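Local coordinates for ThiJ/PfpI family protein (Francisella tularensis subsp. novicida, PDB 4P5P), which probably acts as a glyoxalase III-type enzyme of the HSP31-like group and is considered a virulence factor, at residues S116-I121 and Q147-D152; A137-K142 and D178-A183; S195-K198 and I203-A206. All coordinates share one frame; numbering follows the deposited sequence. Where two conformers were deposited one is given.

Contact 1. Residues S116-I121 and Q147-D152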
loop_
_atom_site.group_PDB
_atom_site.type_symbol
_atom_site.label_atom_id
_atom_site.label_comp_id
_atom_site.label_asym_id
_atom_site.label_seq_id
_atom_site.Cartn_x
_atom_site.Cartn_y
_atom_site.Cartn_z
ATOM N N SER A 116 13.803 -2.748 -5.239
ATOM C CA SER A 116 14.581 -1.924 -6.162
ATOM C C SER A 116 13.817 -0.663 -6.586
ATOM O O SER A 116 14.411 0.411 -6.708
ATOM C CB SER A 116 15.010 -2.726 -7.401
ATOM O OG SER A 116 13.922 -3.226 -8.138
ATOM N N LYS A 117 12.500 -0.757 -6.753
ATOM C CA LYS A 117 11.768 0.406 -7.239
ATOM C C LYS A 117 11.558 1.437 -6.141
ATOM O O LYS A 117 11.588 2.643 -6.414
ATOM C CB LYS A 117 10.434 -0.028 -7.860
ATOM C CG LYS A 117 10.675 -0.779 -9.177
ATOM C CD LYS A 117 9.419 -1.375 -9.799
ATOM C CE LYS A 117 9.664 -1.836 -11.247
ATOM N NZ LYS A 117 10.826 -2.761 -11.406
ATOM N N VAL A 118 11.359 0.979 -4.910
ATOM C CA VAL A 118 11.272 1.924 -3.782
ATOM C C VAL A 118 12.613 2.646 -3.640
ATOM O O VAL A 118 12.629 3.863 -3.456
ATOM C CB VAL A 118 10.880 1.223 -2.465
ATOM C CG1 VAL A 118 11.013 2.178 -1.267
ATOM C CG2 VAL A 118 9.441 0.720 -2.539
ATOM N N LEU A 119 13.732 1.915 -3.754
ATOM C CA LEU A 119 15.055 2.556 -3.731
ATOM C C LEU A 119 15.199 3.626 -4.798
ATOM O O LEU A 119 15.773 4.683 -4.551
ATOM C CB LEU A 119 16.179 1.529 -3.928
ATOM C CG LEU A 119 16.519 0.681 -2.726
ATOM C CD1 LEU A 119 17.495 -0.389 -3.165
ATOM C CD2 LEU A 119 17.118 1.533 -1.593
ATOM N N ASP A 120 14.697 3.352 -5.994
ATOM C CA ASP A 120 14.826 4.314 -7.070
ATOM C C ASP A 120 14.064 5.604 -6.746
ATOM O O ASP A 120 14.592 6.705 -6.896
ATOM C CB ASP A 120 14.331 3.704 -8.385
ATOM C CG ASP A 120 14.630 4.581 -9.580
ATOM O OD1 ASP A 120 13.903 5.581 -9.762
ATOM O OD2 ASP A 120 15.587 4.267 -10.331
ATOM N N ILE A 121 12.828 5.468 -6.285
ATOM C CA ILE A 121 12.033 6.630 -5.905
ATOM C C ILE A 121 12.672 7.385 -4.726
ATOM O O ILE A 121 12.771 8.623 -4.729
ATOM C CB ILE A 121 10.599 6.206 -5.543
ATOM C CG1 ILE A 121 9.897 5.565 -6.749
ATOM C CG2 ILE A 121 9.804 7.403 -5.035
ATOM C CD1 ILE A 121 9.694 6.495 -7.931
ATOM N N GLN A 147 21.402 -1.688 4.960
ATOM C CA GLN A 147 20.664 -1.073 6.059
ATOM C C GLN A 147 19.249 -0.701 5.617
ATOM O O GLN A 147 19.034 -0.184 4.530
ATOM C CB GLN A 147 21.405 0.160 6.590
ATOM C CG GLN A 147 22.776 -0.169 7.200
ATOM C CD GLN A 147 22.685 -0.816 8.585
ATOM O OE1 GLN A 147 21.695 -0.657 9.308
ATOM N NE2 GLN A 147 23.734 -1.534 8.962
ATOM N N ASN A 148 18.273 -0.959 6.472
ATOM C CA ASN A 148 16.882 -0.646 6.151
ATOM C C ASN A 148 16.645 0.853 6.002
ATOM O O ASN A 148 17.012 1.627 6.872
ATOM C CB ASN A 148 15.956 -1.195 7.231
ATOM C CG ASN A 148 16.071 -2.695 7.397
ATOM O OD1 ASN A 148 17.044 -3.203 7.963
ATOM N ND2 ASN A 148 15.064 -3.416 6.919
ATOM N N ILE A 149 16.010 1.267 4.917
ATOM C CA ILE A 149 15.832 2.701 4.718
ATOM C C ILE A 149 14.816 3.308 5.687
ATOM O O ILE A 149 14.820 4.531 5.869
ATOM C CB ILE A 149 15.417 3.065 3.259
ATOM C CG1 ILE A 149 14.013 2.537 2.901
ATOM C CG2 ILE A 149 16.487 2.585 2.291
ATOM C CD1 ILE A 149 13.437 3.116 1.606
ATOM N N ILE A 150 13.964 2.489 6.306
ATOM C CA ILE A 150 13.017 3.029 7.275
ATOM C C ILE A 150 13.576 3.066 8.694
ATOM O O ILE A 150 12.875 3.518 9.602
ATOM C CB ILE A 150 11.667 2.255 7.310
ATOM C CG1 ILE A 150 11.839 0.829 7.844
ATOM C CG2 ILE A 150 11.019 2.259 5.930
ATOM C CD1 ILE A 150 10.526 0.090 7.996
ATOM N N ARG A 151 14.814 2.623 8.907
ATOM C CA ARG A 151 15.393 2.726 10.255
ATOM C C ARG A 151 15.422 4.191 10.694
ATOM O O ARG A 151 15.740 5.079 9.914
ATOM C CB ARG A 151 16.795 2.110 10.326
ATOM C CG ARG A 151 17.906 2.906 9.674
ATOM C CD ARG A 151 19.108 1.983 9.443
ATOM N NE ARG A 151 20.325 2.669 9.018
ATOM C CZ ARG A 151 20.516 3.204 7.817
ATOM N NH1 ARG A 151 19.554 3.161 6.900
ATOM N NH2 ARG A 151 21.681 3.779 7.532
ATOM N N ASP A 152 15.043 4.409 11.948
ATOM C CA ASP A 152 15.025 5.728 12.584
ATOM C C ASP A 152 13.933 6.650 12.031
ATOM O O ASP A 152 13.882 7.828 12.388
ATOM C CB ASP A 152 16.399 6.413 12.459
ATOM C CG ASP A 152 17.522 5.567 13.036
ATOM O OD1 ASP A 152 17.270 4.890 14.051
ATOM O OD2 ASP A 152 18.647 5.580 12.482
#
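The backbones at L119 and I149 come no nearer than 8.5 Å between their CA atoms, a separation that side chains alone bridge. One side is helix 112-123, which flanks the central sheet of this flavodoxin-like fold; the other is a type I beta turn from N148 to R151, in the loop between strands 127-130 and 154-155. I149 does all the reaching from the turn and divides its contact between two neighbouring helix residues. Its CD1 lies 3.9 Å from V118 CG1, while its shorter branch, CG2, is 4.1 Å from L119 CD2. The split follows from the torsions: chi1 of 66° sets CG1 between the backbone N and the carbonyl carbon, and an extended chi2 carries CD1 on to V118, with CG2 left beside the backbone N on the L119 side. Both pairs meet at a slant, as methyl against methyl. V118 also touches F98 and I128 of the sheet, so I149 joins a packed layer that begins at the strands, and V141 adds a further apolar neighbour to I149. The turn is braced from within. R151 NH1 donates to N148 O at 3.0 Å, with an N-H...O angle of 160°, and stands above the carbonyl plane rather than on a lone pair. The backbone R151 N reaches the same oxygen from the other face of that plane, so two donors of one residue grip it. One face of the R151 guanidinium is covered by Q147 CB, which sits 3.4 Å above its centre.

Contact 2. Residues A137-K142 and D178-A183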
loop_
_atom_site.group_PDB
_atom_site.type_symbol
_atom_site.label_atom_id
_atom_site.label_comp_id
_atom_site.label_asym_id
_atom_site.label_seq_id
_atom_site.Cartn_x
_atom_site.Cartn_y
_atom_site.Cartn_z
ATOM N N ALA A 137 5.341 -3.622 2.488
ATOM C CA ALA A 137 6.237 -3.353 1.356
ATOM C C ALA A 137 7.554 -2.719 1.769
ATOM O O ALA A 137 8.548 -2.855 1.062
ATOM C CB ALA A 137 5.569 -2.447 0.338
ATOM N N LEU A 138 7.568 -2.005 2.892
ATOM C CA LEU A 138 8.731 -1.182 3.254
ATOM C C LEU A 138 9.675 -1.820 4.255
ATOM O O LEU A 138 10.788 -1.336 4.455
ATOM C CB LEU A 138 8.264 0.164 3.808
ATOM C CG LEU A 138 7.266 0.946 2.957
ATOM C CD1 LEU A 138 6.968 2.283 3.621
ATOM C CD2 LEU A 138 7.790 1.155 1.536
ATOM N N ILE A 139 9.235 -2.897 4.892
ATOM C CA ILE A 139 10.007 -3.508 5.983
ATOM C C ILE A 139 11.460 -3.839 5.598
ATOM O O ILE A 139 12.382 -3.551 6.355
ATOM C CB ILE A 139 9.333 -4.792 6.465
ATOM C CG1 ILE A 139 7.932 -4.506 7.027
ATOM C CG2 ILE A 139 10.151 -5.466 7.552
ATOM C CD1 ILE A 139 7.095 -5.760 7.117
ATOM N N ASN A 140 11.650 -4.463 4.434
ATOM C CA ASN A 140 12.939 -5.036 4.038
ATOM C C ASN A 140 13.648 -4.277 2.923
ATOM O O ASN A 140 14.602 -4.797 2.326
ATOM C CB ASN A 140 12.753 -6.489 3.582
ATOM C CG ASN A 140 12.205 -7.383 4.665
ATOM O OD1 ASN A 140 12.687 -7.387 5.801
ATOM N ND2 ASN A 140 11.189 -8.149 4.321
ATOM N N VAL A 141 13.224 -3.048 2.641
ATOM C CA VAL A 141 13.900 -2.243 1.634
ATOM C C VAL A 141 15.230 -1.755 2.195
ATOM O O VAL A 141 15.247 -0.987 3.156
ATOM C CB VAL A 141 13.046 -1.036 1.190
ATOM C CG1 VAL A 141 13.786 -0.216 0.149
ATOM C CG2 VAL A 141 11.708 -1.509 0.649
ATOM N N LYS A 142 16.335 -2.203 1.599
ATOM C CA LYS A 142 17.674 -1.889 2.095
ATOM C C LYS A 142 18.510 -1.114 1.097
ATOM O O LYS A 142 18.408 -1.343 -0.097
ATOM C CB LYS A 142 18.419 -3.169 2.465
ATOM C CG LYS A 142 17.861 -3.867 3.677
ATOM C CD LYS A 142 18.414 -5.266 3.773
ATOM C CE LYS A 142 17.778 -6.018 4.917
ATOM N NZ LYS A 142 18.215 -5.512 6.219
ATOM N N ASP A 178 5.323 -5.434 14.749
ATOM C CA ASP A 178 6.556 -5.960 15.330
ATOM C C ASP A 178 7.693 -5.918 14.293
ATOM O O ASP A 178 8.841 -5.609 14.622
ATOM C CB ASP A 178 6.359 -7.388 15.846
ATOM C CG ASP A 178 5.396 -7.471 17.037
ATOM O OD1 ASP A 178 4.967 -6.428 17.566
ATOM O OD2 ASP A 178 5.073 -8.598 17.461
ATOM N N SER A 179 7.371 -6.211 13.037
ATOM C CA SER A 179 8.396 -6.224 11.984
ATOM C C SER A 179 8.955 -4.846 11.681
ATOM O O SER A 179 10.134 -4.700 11.386
ATOM C CB SER A 179 7.840 -6.830 10.699
ATOM O OG SER A 179 7.869 -8.237 10.751
ATOM N N LEU A 180 8.104 -3.827 11.736
ATOM C CA LEU A 180 8.554 -2.457 11.521
ATOM C C LEU A 180 9.496 -2.035 12.656
ATOM O O LEU A 180 10.511 -1.380 12.421
ATOM C CB LEU A 180 7.352 -1.518 11.422
ATOM C CG LEU A 180 6.505 -1.738 10.161
ATOM C CD1 LEU A 180 5.141 -1.079 10.263
ATOM C CD2 LEU A 180 7.243 -1.220 8.931
ATOM N N VAL A 181 9.167 -2.433 13.883
ATOM C CA VAL A 181 10.037 -2.157 15.019
ATOM C C VAL A 181 11.366 -2.898 14.852
ATOM O O VAL A 181 12.437 -2.307 15.032
ATOM C CB VAL A 181 9.359 -2.543 16.358
ATOM C CG1 VAL A 181 10.347 -2.494 17.530
ATOM C CG2 VAL A 181 8.171 -1.608 16.642
ATOM N N GLU A 182 11.315 -4.175 14.493
ATOM C CA GLU A 182 12.554 -4.926 14.271
ATOM C C GLU A 182 13.433 -4.305 13.178
ATOM O O GLU A 182 14.666 -4.392 13.244
ATOM C CB GLU A 182 12.282 -6.391 13.903
ATOM C CG GLU A 182 13.603 -7.149 13.650
ATOM C CD GLU A 182 13.462 -8.650 13.510
ATOM O OE1 GLU A 182 14.511 -9.310 13.315
ATOM O OE2 GLU A 182 12.325 -9.166 13.579
ATOM N N ALA A 183 12.802 -3.699 12.175
ATOM C CA ALA A 183 13.525 -3.062 11.079
ATOM C C ALA A 183 14.217 -1.761 11.501
ATOM O O ALA A 183 15.004 -1.194 10.741
ATOM C CB ALA A 183 12.592 -2.799 9.925
#
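I139 is the one residue of 137-142 that touches segment 178-183, and three positions there meet it in turn. It belongs to a type I beta turn, L138 to V141, a few residues beyond C132, the cysteine found oxidised to 3-sulfinoalanine. Along the other segment, S179 comes first: its CB is 3.8 Å from I139 CD1 and 4.1 Å from I139 CG2, so a methylene, not the hydroxyl, makes the contact. With chi1 at -81°, OG lies beside the backbone N, and it forms a weak bond to S175 O. L180 follows, its CD2 3.9 Å from I139 CG1, the two side chains crossing at about a right angle. Four residues beyond S179, A183 sets its CB 3.7 Å from I139 O and 4.3 Å from I139 CG2. F174, which touches both I139 and S179, adds an aromatic neighbour to the patch. Across this contact the I139 carbonyl oxygen meets only carbon from 178-183. Contact between the two segments is therefore carbon against carbon or carbonyl oxygen, which implies that van der Waals contact rather than directional bonding holds the two segments together here.

Contact 3. Residues S195-K198 and I203-A206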
loop_
_atom_site.group_PDB
_atom_site.type_symbol
_atom_site.label_atom_id
_atom_site.label_comp_id
_atom_site.label_asym_id
_atom_site.label_seq_id
_atom_site.Cartn_x
_atom_site.Cartn_y
_atom_site.Cartn_z
ATOM N N SER A 195 -8.195 7.597 11.982
ATOM C CA SER A 195 -7.301 8.038 10.920
ATOM C C SER A 195 -5.963 8.460 11.515
ATOM O O SER A 195 -5.907 9.250 12.469
ATOM C CB SER A 195 -7.922 9.190 10.139
ATOM O OG SER A 195 -7.074 9.611 9.080
ATOM N N TYR A 196 -4.887 7.923 10.947
ATOM C CA TYR A 196 -3.540 8.184 11.447
ATOM C C TYR A 196 -2.530 8.055 10.324
ATOM O O TYR A 196 -2.410 6.997 9.710
ATOM C CB TYR A 196 -3.196 7.226 12.576
ATOM C CG TYR A 196 -1.952 7.605 13.353
ATOM C CD1 TYR A 196 -1.891 8.793 14.064
ATOM C CD2 TYR A 196 -0.850 6.764 13.407
ATOM C CE1 TYR A 196 -0.768 9.135 14.796
ATOM C CE2 TYR A 196 0.279 7.099 14.144
ATOM C CZ TYR A 196 0.315 8.289 14.834
ATOM O OH TYR A 196 1.443 8.631 15.563
ATOM N N VAL A 197 -1.828 9.151 10.065
ATOM C CA VAL A 197 -0.866 9.239 8.980
ATOM C C VAL A 197 0.456 9.807 9.485
ATOM O O VAL A 197 0.487 10.827 10.169
ATOM C CB VAL A 197 -1.401 10.119 7.834
ATOM C CG1 VAL A 197 -0.384 10.234 6.701
ATOM C CG2 VAL A 197 -2.717 9.557 7.319
ATOM N N LYS A 198 1.545 9.134 9.122
ATOM C CA LYS A 198 2.890 9.580 9.431
ATOM C C LYS A 198 3.645 9.946 8.163
ATOM O O LYS A 198 3.446 9.322 7.124
ATOM C CB LYS A 198 3.647 8.486 10.184
ATOM C CG LYS A 198 3.035 8.140 11.550
ATOM C CD LYS A 198 3.022 9.320 12.530
ATOM C CE LYS A 198 4.397 9.873 12.786
ATOM N NZ LYS A 198 4.419 10.902 13.863
ATOM N N ILE A 203 8.474 9.489 3.122
ATOM C CA ILE A 203 7.885 8.178 3.330
ATOM C C ILE A 203 6.615 8.400 4.142
ATOM O O ILE A 203 6.679 8.810 5.301
ATOM C CB ILE A 203 8.832 7.222 4.069
ATOM C CG1 ILE A 203 10.093 6.994 3.233
ATOM C CG2 ILE A 203 8.118 5.896 4.364
ATOM C CD1 ILE A 203 11.207 6.259 3.968
ATOM N N ILE A 204 5.475 8.134 3.523
ATOM C CA ILE A 204 4.179 8.428 4.096
ATOM C C ILE A 204 3.473 7.117 4.379
ATOM O O ILE A 204 3.237 6.329 3.467
ATOM C CB ILE A 204 3.335 9.300 3.150
ATOM C CG1 ILE A 204 4.070 10.622 2.897
ATOM C CG2 ILE A 204 1.956 9.551 3.749
ATOM C CD1 ILE A 204 3.483 11.448 1.777
ATOM N N THR A 205 3.153 6.872 5.638
ATOM C CA THR A 205 2.463 5.651 6.016
ATOM C C THR A 205 1.149 5.974 6.728
ATOM O O THR A 205 0.981 7.047 7.312
ATOM C CB THR A 205 3.348 4.743 6.910
ATOM O OG1 THR A 205 3.851 5.481 8.028
ATOM C CG2 THR A 205 4.550 4.194 6.134
ATOM N N ALA A 206 0.204 5.055 6.631
ATOM C CA ALA A 206 -1.141 5.255 7.157
ATOM C C ALA A 206 -1.603 3.957 7.799
ATOM O O ALA A 206 -1.200 2.869 7.395
ATOM C CB ALA A 206 -2.093 5.698 6.057
#
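V197 and A206 face each other as a non-hydrogen-bonded antiparallel pair, 4.4 Å apart at their CA atoms, and K198 with T205 forms the adjoining hydrogen-bonded pair. The latter closes a ring of two backbone bonds: K198 N to T205 O at 2.8 Å (N-H...O 163°) and T205 N to K198 O at 2.9 Å (154°). CA-H...O contacts supplement them, from V197 CA to T205 O, from A206 CA to Y196 O and from I204 CA to K198 O.

The side chain of V197 can be traced outward. Its CB is 3.9 Å from T205 O. Beyond it the fork opens: CG1, anti to the backbone N, comes to 3.5 Å from the same oxygen and 3.8 Å from I204 CG2, while CG2 reaches the other way, to A206 CB at 4.1 Å. V197 thus touches I204, its diagonal neighbour on the same face, as well as its direct partner A206. Helix 212-222 packs on this face, where D214 touches V197, F215 touches A206 and S222 touches I204.

K198 and T205 project from the opposite face, with K198 CB 3.7 Å from T205 OG1. Bends at chi2 and chi3 then turn the lysine chain away from the neighbouring strand, and its NZ makes a salt bridge with E154. T205 OG1 is bonded to T156 N, and Y196 OH to S188 OG, so these polar ends are all tied to parts of the fold outside the hairpin.

On its far side strand 203-206 bonds to 127-130 in parallel. The arrangement is a beta hairpin in which 197-200 adds an antiparallel edge strand to the otherwise parallel sheet of a flavodoxin-like, DJ-1/PfpI-family domain.

In the fold
From the N terminus, helix 112-123 supplies the first half of contact 1, and the chain then passes through strand 127-130 to 137-142, which opens contact 2 before 147-152 closes contact 1. Contact 2 closes only at 178-183, so the two cross, and their centres lie 10 Å apart. They also touch directly: I149 N is 3.0 Å from V141 O, probably a hydrogen bond. Together they tie helices 112-123 and 176-182 to the intervening loop. Contact 3 follows in series as a local hairpin on the sheet. L138 joins it to contact 2, placing CD1 3.9 Å from I203 CG2, whereas contacts 1 and 3 do not touch.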